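PDB 6GQF: GRAM domain-containing protein 1A from Mus musculus, which binds cholesterol and carries it without vesicles from the plasma membrane to the endoplasmic reticulum. Local coordinates for residues V111-L117 with V129-T135; L33-L37 with T146-Y150. One frame throughout, in Å; residues are numbered along the deposited sequence.

Interaction 1 (V111-L117 with V129-T135); sequences VVETQTL and VDSEVLT. With HC3 (25-hydroxycholesterol), chain E.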
loop_
_atom_site.group_PDB
_atom_site.type_symbol
_atom_site.label_atom_id
_atom_site.label_comp_id
_atom_site.label_asym_id
_atom_site.label_seq_id
_atom_site.Cartn_x
_atom_site.Cartn_y
_atom_site.Cartn_z
ATOM N N VAL A 111 6.581 -9.668 -3.833
ATOM C CA VAL A 111 6.004 -8.918 -2.728
ATOM C C VAL A 111 4.752 -9.601 -2.218
ATOM O O VAL A 111 3.735 -9.615 -2.900
ATOM C CB VAL A 111 5.646 -7.480 -3.145
ATOM C CG1 VAL A 111 4.912 -6.752 -2.017
ATOM C CG2 VAL A 111 6.894 -6.719 -3.552
ATOM N N VAL A 112 4.830 -10.154 -1.015
ATOM C CA VAL A 112 3.650 -10.670 -0.343
ATOM C C VAL A 112 3.092 -9.575 0.544
ATOM O O VAL A 112 3.830 -8.972 1.320
ATOM C CB VAL A 112 3.967 -11.907 0.494
ATOM C CG1 VAL A 112 2.744 -12.347 1.298
ATOM C CG2 VAL A 112 4.443 -13.022 -0.405
ATOM N N GLU A 113 1.793 -9.323 0.420
ATOM C CA GLU A 113 1.134 -8.269 1.183
ATOM C C GLU A 113 -0.067 -8.818 1.945
ATOM O O GLU A 113 -0.778 -9.688 1.449
ATOM C CB GLU A 113 0.697 -7.127 0.255
ATOM C CG GLU A 113 0.057 -5.937 0.972
ATOM C CD GLU A 113 -0.364 -4.833 0.021
ATOM O OE1 GLU A 113 -0.244 -5.029 -1.208
ATOM O OE2 GLU A 113 -0.816 -3.769 0.500
ATOM N N THR A 114 -0.275 -8.299 3.151
ATOM C CA THR A 114 -1.412 -8.672 3.988
ATOM C C THR A 114 -2.213 -7.434 4.374
ATOM O O THR A 114 -1.656 -6.479 4.912
ATOM C CB THR A 114 -0.952 -9.390 5.263
ATOM O OG1 THR A 114 -0.038 -10.433 4.915
ATOM C CG2 THR A 114 -2.129 -9.984 6.005
ATOM N N GLN A 115 -3.515 -7.459 4.107
ATOM C CA GLN A 115 -4.381 -6.322 4.404
ATOM C C GLN A 115 -5.493 -6.691 5.377
ATOM O O GLN A 115 -6.163 -7.702 5.199
ATOM C CB GLN A 115 -4.989 -5.764 3.116
ATOM C CG GLN A 115 -3.976 -5.111 2.200
ATOM C CD GLN A 115 -4.626 -4.427 1.019
ATOM O OE1 GLN A 115 -5.779 -4.703 0.687
ATOM N NE2 GLN A 115 -3.895 -3.520 0.380
ATOM N N THR A 116 -5.674 -5.861 6.404
ATOM C CA THR A 116 -6.751 -6.030 7.380
ATOM C C THR A 116 -7.709 -4.841 7.359
ATOM O O THR A 116 -7.313 -3.727 7.688
ATOM C CB THR A 116 -6.201 -6.188 8.813
ATOM O OG1 THR A 116 -5.301 -7.301 8.865
ATOM C CG2 THR A 116 -7.331 -6.423 9.801
ATOM N N LEU A 117 -8.969 -5.089 7.002
ATOM C CA LEU A 117 -9.962 -4.023 6.864
ATOM C C LEU A 117 -10.823 -3.872 8.111
ATOM O O LEU A 117 -11.371 -4.843 8.621
ATOM C CB LEU A 117 -10.866 -4.290 5.654
ATOM C CG LEU A 117 -11.607 -3.092 5.042
ATOM C CD1 LEU A 117 -12.096 -3.459 3.657
ATOM C CD2 LEU A 117 -12.783 -2.626 5.892
ATOM N N VAL A 129 -7.822 0.341 6.609
ATOM C CA VAL A 129 -7.160 -0.937 6.380
ATOM C C VAL A 129 -5.663 -0.816 6.619
ATOM O O VAL A 129 -5.014 0.116 6.143
ATOM C CB VAL A 129 -7.450 -1.498 4.949
ATOM C CG1 VAL A 129 -8.186 -0.488 4.107
ATOM C CG2 VAL A 129 -6.185 -1.977 4.245
ATOM N N ASP A 130 -5.145 -1.763 7.401
ATOM C CA ASP A 130 -3.718 -1.871 7.675
ATOM C C ASP A 130 -3.072 -2.839 6.701
ATOM O O ASP A 130 -3.624 -3.897 6.412
ATOM C CB ASP A 130 -3.468 -2.349 9.104
ATOM C CG ASP A 130 -3.646 -1.252 10.132
ATOM O OD1 ASP A 130 -3.250 -0.099 9.858
ATOM O OD2 ASP A 130 -4.170 -1.549 11.227
ATOM N N SER A 131 -1.890 -2.479 6.216
ATOM C CA SER A 131 -1.202 -3.273 5.210
ATOM C C SER A 131 0.219 -3.607 5.652
ATOM O O SER A 131 0.979 -2.719 6.029
ATOM C CB SER A 131 -1.183 -2.524 3.875
ATOM O OG SER A 131 -0.661 -3.340 2.840
ATOM N N GLU A 132 0.559 -4.895 5.625
ATOM C CA GLU A 132 1.931 -5.347 5.850
ATOM C C GLU A 132 2.533 -5.816 4.532
ATOM O O GLU A 132 2.026 -6.748 3.912
ATOM C CB GLU A 132 1.988 -6.483 6.871
ATOM C CG GLU A 132 1.501 -6.129 8.256
ATOM C CD GLU A 132 1.653 -7.292 9.216
ATOM O OE1 GLU A 132 2.784 -7.810 9.341
ATOM O OE2 GLU A 132 0.643 -7.700 9.832
ATOM N N VAL A 133 3.616 -5.170 4.112
ATOM C CA VAL A 133 4.246 -5.465 2.832
ATOM C C VAL A 133 5.629 -6.043 3.053
ATOM O O VAL A 133 6.517 -5.382 3.592
ATOM C CB VAL A 133 4.350 -4.208 1.945
ATOM C CG1 VAL A 133 5.102 -4.512 0.651
ATOM C CG2 VAL A 133 2.962 -3.670 1.634
ATOM N N LEU A 134 5.796 -7.289 2.630
ATOM C CA LEU A 134 7.077 -7.966 2.708
ATOM C C LEU A 134 7.597 -8.170 1.302
ATOM O O LEU A 134 6.978 -8.861 0.493
ATOM C CB LEU A 134 6.950 -9.303 3.441
ATOM C CG LEU A 134 6.802 -9.228 4.966
ATOM C CD1 LEU A 134 5.446 -8.686 5.417
ATOM C CD2 LEU A 134 7.024 -10.595 5.550
ATOM N N THR A 135 8.724 -7.527 1.017
ATOM C CA THR A 135 9.402 -7.659 -0.259
ATOM C C THR A 135 10.503 -8.708 -0.137
ATOM O O THR A 135 11.380 -8.597 0.720
ATOM C CB THR A 135 10.004 -6.320 -0.709
ATOM O OG1 THR A 135 11.069 -5.956 0.176
ATOM C CG2 THR A 135 8.949 -5.226 -0.683
HETATM C C18 HC3 E . 9.987 0.077 -2.591
HETATM C C13 HC3 E . 9.891 -1.398 -2.183
HETATM C C12 HC3 E . 9.305 -2.046 -3.311
HETATM C C11 HC3 E . 7.749 -1.615 -3.574
HETATM C C9 HC3 E . 6.874 -1.765 -2.334
HETATM C C10 HC3 E . 5.327 -1.342 -2.593
HETATM C C19 HC3 E . 5.321 -0.064 -3.400
HETATM C C1 HC3 E . 4.642 -2.413 -3.442
HETATM C C2 HC3 E . 3.178 -2.118 -3.664
HETATM C C3 HC3 E . 2.425 -1.924 -2.387
HETATM O O1 HC3 E . 1.082 -1.529 -2.668
HETATM C C4 HC3 E . 3.071 -0.859 -1.505
HETATM C C5 HC3 E . 4.566 -1.122 -1.345
HETATM C C6 HC3 E . 5.359 -0.563 -0.010
HETATM C C7 HC3 E . 6.718 -1.103 0.222
HETATM C C8 HC3 E . 7.524 -1.008 -1.180
HETATM C C14 HC3 E . 8.937 -1.486 -0.965
HETATM C C15 HC3 E . 9.782 -0.914 0.284
HETATM C C16 HC3 E . 11.408 -1.249 -0.164
HETATM C C17 HC3 E . 11.368 -1.851 -1.583
HETATM C C20 HC3 E . 12.464 -1.488 -2.466
HETATM C C21 HC3 E . 12.720 -2.702 -3.409
HETATM C C22 HC3 E . 13.807 -1.028 -1.800
HETATM C C23 HC3 E . 14.983 -1.961 -1.957
HETATM C C24 HC3 E . 16.030 -1.439 -1.002
HETATM C C25 HC3 E . 17.391 -1.973 -1.377
HETATM C C26 HC3 E . 18.359 -1.530 -0.307
HETATM C C27 HC3 E . 17.346 -3.488 -1.432
HETATM O O2 HC3 E . 17.776 -1.439 -2.622
#
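Glu113 CG and Ser131 OG each stand opposite their own backbone N (chi1 -177° and -173°), and these torsions set the end of the extended glutamate diagonally across the beta hairpin, beside the serine hydroxyl. The hairpin, strands 108-119 and 127-136, belongs to the antiparallel sheet of the sterol-binding VASt domain, a member of the Bet v 1-like superfamily. A hydrogen bond from Ser131 OG to Glu113 OE2 is likely, but it is modelled too short for its length to be trusted. Gln115 NE2 bonds to the same Glu113 OE2 at 3.1 Å, arriving from above the carboxylate plane, while Gln115 OE1 accepts from Arg92 and Glu113 OE1 pairs with Tyr96. A leucine at Gln115 would probably leave Arg92 without this acceptor and Glu113 OE2 with one grip fewer, so that the carboxylate could turn more easily. Two backbone bonds close each of the hydrogen-bonded pairs Val112-Leu134, Thr114-Glu132 and Thr116-Asp130, whose side chains lie on the face away from the sterol. On the pocket face, Val133 splits its branches: CG2 meets Glu113 CG at 3.7 Å, and CG1 meets Val111 CG1 at 3.5 Å. That same Val133 CG1 lies 3.8 Å from C7 of 25-hydroxycholesterol. Two residues further along the strand, on the same face, Thr135 CG2 touches both Val111 CG2 and sterol C14, each at 3.8 Å.

Interaction 2 (L33-L37 with T146-Y150); sequences LLPDL and TAHRY. With HC3 (25-hydroxycholesterol), chain E.
Leu37 and Arg149 bring the N-terminal segment 33-37, an irregular lead-in to strand 40-47, onto the back of strand 144-156 in the VASt-domain sheet, while the other face of that strand lines the sterol pocket. The close-packed part is around Leu37. The bond from CA to CB of Leu37 points toward the strand, and the two methyls part: CD1 comes to 3.6 Å from Ala147 O, and CD2 lies 3.8 Å from Arg149 NH2. CD1 therefore packs on the strand backbone while CD2 meets the guanidinium, and a hydrogen bond from Leu37 N to Ser165 OG ties the same residue to the next strand, 159-170.

Toward Leu34 and Pro35 the contact opens to solvent. Leu34 crosses Arg149 at about a right angle, with CB over one face of the guanidinium and CD1 3.4 Å from Arg149 NH1. Pro35 contributes its carbonyl oxygen rather than its ring; that oxygen is near Arg149 NE, but the angle is too poor for a hydrogen bond. Arg149 runs extended from the backbone and then bends at chi3 (-59°), which turns its flat end beneath Leu34. Its NH1 has a salt-bridge partner in Asp130 on the neighbouring strand 127-136, while the loop brings leucine carbons and one carbonyl oxygen up to the guanidinium; Asp36 forms a salt bridge with Arg163.

The bond from CA to CB of His148 points away from this loop, and its ring lies in the pocket, beside ring carbons C6 and C7 of 25-hydroxycholesterol. That ring is held at both nitrogens: ND1 is hydrogen-bonded to Ser166 OG, and NE2 to Thr146 OG1 at 2.9 Å, where either atom could be the donor.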
loop_
_atom_site.group_PDB
_atom_site.type_symbol
_atom_site.label_atom_id
_atom_site.label_comp_id
_atom_site.label_asym_id
_atom_site.label_seq_id
_atom_site.Cartn_x
_atom_site.Cartn_y
_atom_site.Cartn_z
ATOM N N LEU A 33 -10.149 6.525 16.555
ATOM C CA LEU A 33 -9.333 5.550 17.266
ATOM C C LEU A 33 -7.894 5.562 16.751
ATOM O O LEU A 33 -7.049 6.290 17.275
ATOM C CB LEU A 33 -9.936 4.147 17.130
ATOM N N LEU A 34 -7.621 4.766 15.723
ATOM C CA LEU A 34 -6.255 4.596 15.233
ATOM C C LEU A 34 -5.722 5.850 14.527
ATOM O O LEU A 34 -6.402 6.411 13.667
ATOM C CB LEU A 34 -6.189 3.400 14.284
ATOM C CG LEU A 34 -6.582 2.053 14.902
ATOM C CD1 LEU A 34 -6.613 0.966 13.836
ATOM C CD2 LEU A 34 -5.645 1.657 16.049
ATOM N N PRO A 35 -4.496 6.293 14.882
ATOM C CA PRO A 35 -3.921 7.480 14.245
ATOM C C PRO A 35 -3.040 7.139 13.041
ATOM O O PRO A 35 -3.121 6.031 12.508
ATOM C CB PRO A 35 -3.093 8.099 15.373
ATOM C CG PRO A 35 -2.696 6.926 16.250
ATOM C CD PRO A 35 -3.558 5.736 15.874
ATOM N N ASP A 36 -2.211 8.091 12.622
ATOM C CA ASP A 36 -1.275 7.877 11.522
ATOM C C ASP A 36 -0.049 7.083 11.975
ATOM O O ASP A 36 0.046 6.674 13.133
ATOM C CB ASP A 36 -0.836 9.221 10.932
ATOM C CG ASP A 36 -1.938 9.900 10.148
ATOM O OD1 ASP A 36 -3.122 9.560 10.360
ATOM O OD2 ASP A 36 -1.623 10.778 9.319
ATOM N N LEU A 37 0.884 6.873 11.050
ATOM C CA LEU A 37 2.115 6.142 11.332
ATOM C C LEU A 37 3.288 7.105 11.470
ATOM O O LEU A 37 3.313 8.164 10.843
ATOM C CB LEU A 37 2.394 5.117 10.229
ATOM C CG LEU A 37 1.378 3.977 10.091
ATOM C CD1 LEU A 37 1.621 3.204 8.808
ATOM C CD2 LEU A 37 1.435 3.045 11.287
ATOM N N THR A 146 7.782 -3.097 5.658
ATOM C CA THR A 146 7.094 -1.803 5.737
ATOM C C THR A 146 5.614 -1.961 6.067
ATOM O O THR A 146 4.999 -2.975 5.733
ATOM C CB THR A 146 7.232 -0.994 4.415
ATOM O OG1 THR A 146 6.553 -1.665 3.341
ATOM C CG2 THR A 146 8.696 -0.805 4.060
ATOM N N ALA A 147 5.065 -0.942 6.731
ATOM C CA ALA A 147 3.651 -0.897 7.098
ATOM C C ALA A 147 2.985 0.352 6.525
ATOM O O ALA A 147 3.613 1.405 6.404
ATOM C CB ALA A 147 3.493 -0.931 8.607
ATOM N N HIS A 148 1.711 0.215 6.170
ATOM C CA HIS A 148 0.936 1.292 5.558
ATOM C C HIS A 148 -0.507 1.271 6.061
ATOM O O HIS A 148 -1.097 0.204 6.243
ATOM C CB HIS A 148 0.971 1.161 4.034
ATOM C CG HIS A 148 2.346 0.940 3.491
ATOM N ND1 HIS A 148 3.088 1.942 2.909
ATOM C CD2 HIS A 148 3.122 -0.169 3.467
ATOM C CE1 HIS A 148 4.262 1.461 2.545
ATOM N NE2 HIS A 148 4.311 0.183 2.878
ATOM N N ARG A 149 -1.067 2.458 6.283
ATOM C CA ARG A 149 -2.435 2.599 6.773
ATOM C C ARG A 149 -3.259 3.459 5.820
ATOM O O ARG A 149 -2.905 4.601 5.549
ATOM C CB ARG A 149 -2.445 3.217 8.176
ATOM C CG ARG A 149 -3.779 3.075 8.901
ATOM C CD ARG A 149 -3.833 3.859 10.211
ATOM N NE ARG A 149 -2.803 3.458 11.168
ATOM C CZ ARG A 149 -2.870 2.382 11.948
ATOM N NH1 ARG A 149 -3.912 1.566 11.888
ATOM N NH2 ARG A 149 -1.882 2.114 12.790
ATOM N N TYR A 150 -4.349 2.895 5.307
ATOM C CA TYR A 150 -5.307 3.634 4.494
ATOM C C TYR A 150 -6.489 4.055 5.362
ATOM O O TYR A 150 -7.061 3.223 6.063
ATOM C CB TYR A 150 -5.828 2.788 3.334
ATOM C CG TYR A 150 -4.799 2.265 2.355
ATOM C CD1 TYR A 150 -3.954 1.215 2.691
ATOM C CD2 TYR A 150 -4.713 2.786 1.074
ATOM C CE1 TYR A 150 -3.032 0.726 1.793
ATOM C CE2 TYR A 150 -3.797 2.300 0.167
ATOM C CZ TYR A 150 -2.959 1.268 0.531
ATOM O OH TYR A 150 -2.045 0.779 -0.370
HETATM C C18 HC3 E . 9.987 0.077 -2.591
HETATM C C13 HC3 E . 9.891 -1.398 -2.183
HETATM C C12 HC3 E . 9.305 -2.046 -3.311
HETATM C C11 HC3 E . 7.749 -1.615 -3.574
HETATM C C9 HC3 E . 6.874 -1.765 -2.334
HETATM C C10 HC3 E . 5.327 -1.342 -2.593
HETATM C C19 HC3 E . 5.321 -0.064 -3.400
HETATM C C1 HC3 E . 4.642 -2.413 -3.442
HETATM C C2 HC3 E . 3.178 -2.118 -3.664
HETATM C C3 HC3 E . 2.425 -1.924 -2.387
HETATM O O1 HC3 E . 1.082 -1.529 -2.668
HETATM C C4 HC3 E . 3.071 -0.859 -1.505
HETATM C C5 HC3 E . 4.566 -1.122 -1.345
HETATM C C6 HC3 E . 5.359 -0.563 -0.010
HETATM C C7 HC3 E . 6.718 -1.103 0.222
HETATM C C8 HC3 E . 7.524 -1.008 -1.180
HETATM C C14 HC3 E . 8.937 -1.486 -0.965
HETATM C C15 HC3 E . 9.782 -0.914 0.284
HETATM C C16 HC3 E . 11.408 -1.249 -0.164
HETATM C C17 HC3 E . 11.368 -1.851 -1.583
HETATM C C20 HC3 E . 12.464 -1.488 -2.466
HETATM C C21 HC3 E . 12.720 -2.702 -3.409
HETATM C C22 HC3 E . 13.807 -1.028 -1.800
HETATM C C23 HC3 E . 14.983 -1.961 -1.957
HETATM C C24 HC3 E . 16.030 -1.439 -1.002
HETATM C C25 HC3 E . 17.391 -1.973 -1.377
HETATM C C26 HC3 E . 18.359 -1.530 -0.307
HETATM C C27 HC3 E . 17.346 -3.488 -1.432
HETATM O O2 HC3 E . 17.776 -1.439 -2.622
#

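In the fold
From the first modelled residues at the N terminus, segment 33-37 lies across strand 144-156, so interaction 2 closes a loop of more than a hundred residues. Nested inside that loop is interaction 1, the local closure of the hairpin formed by strands 108-119 and 127-136. Strand 144-156 follows in the chain and lies beside 127-136 in the same antiparallel sheet, so the two contacts adjoin: Ser131 N probably bonds to His148 O, and Val133 packs on His148. Interaction 1 thus joins strands in the middle of the sheet, interaction 2 brings the N-terminal lead-in over its back, and both include residues touching the bound 25-hydroxycholesterol.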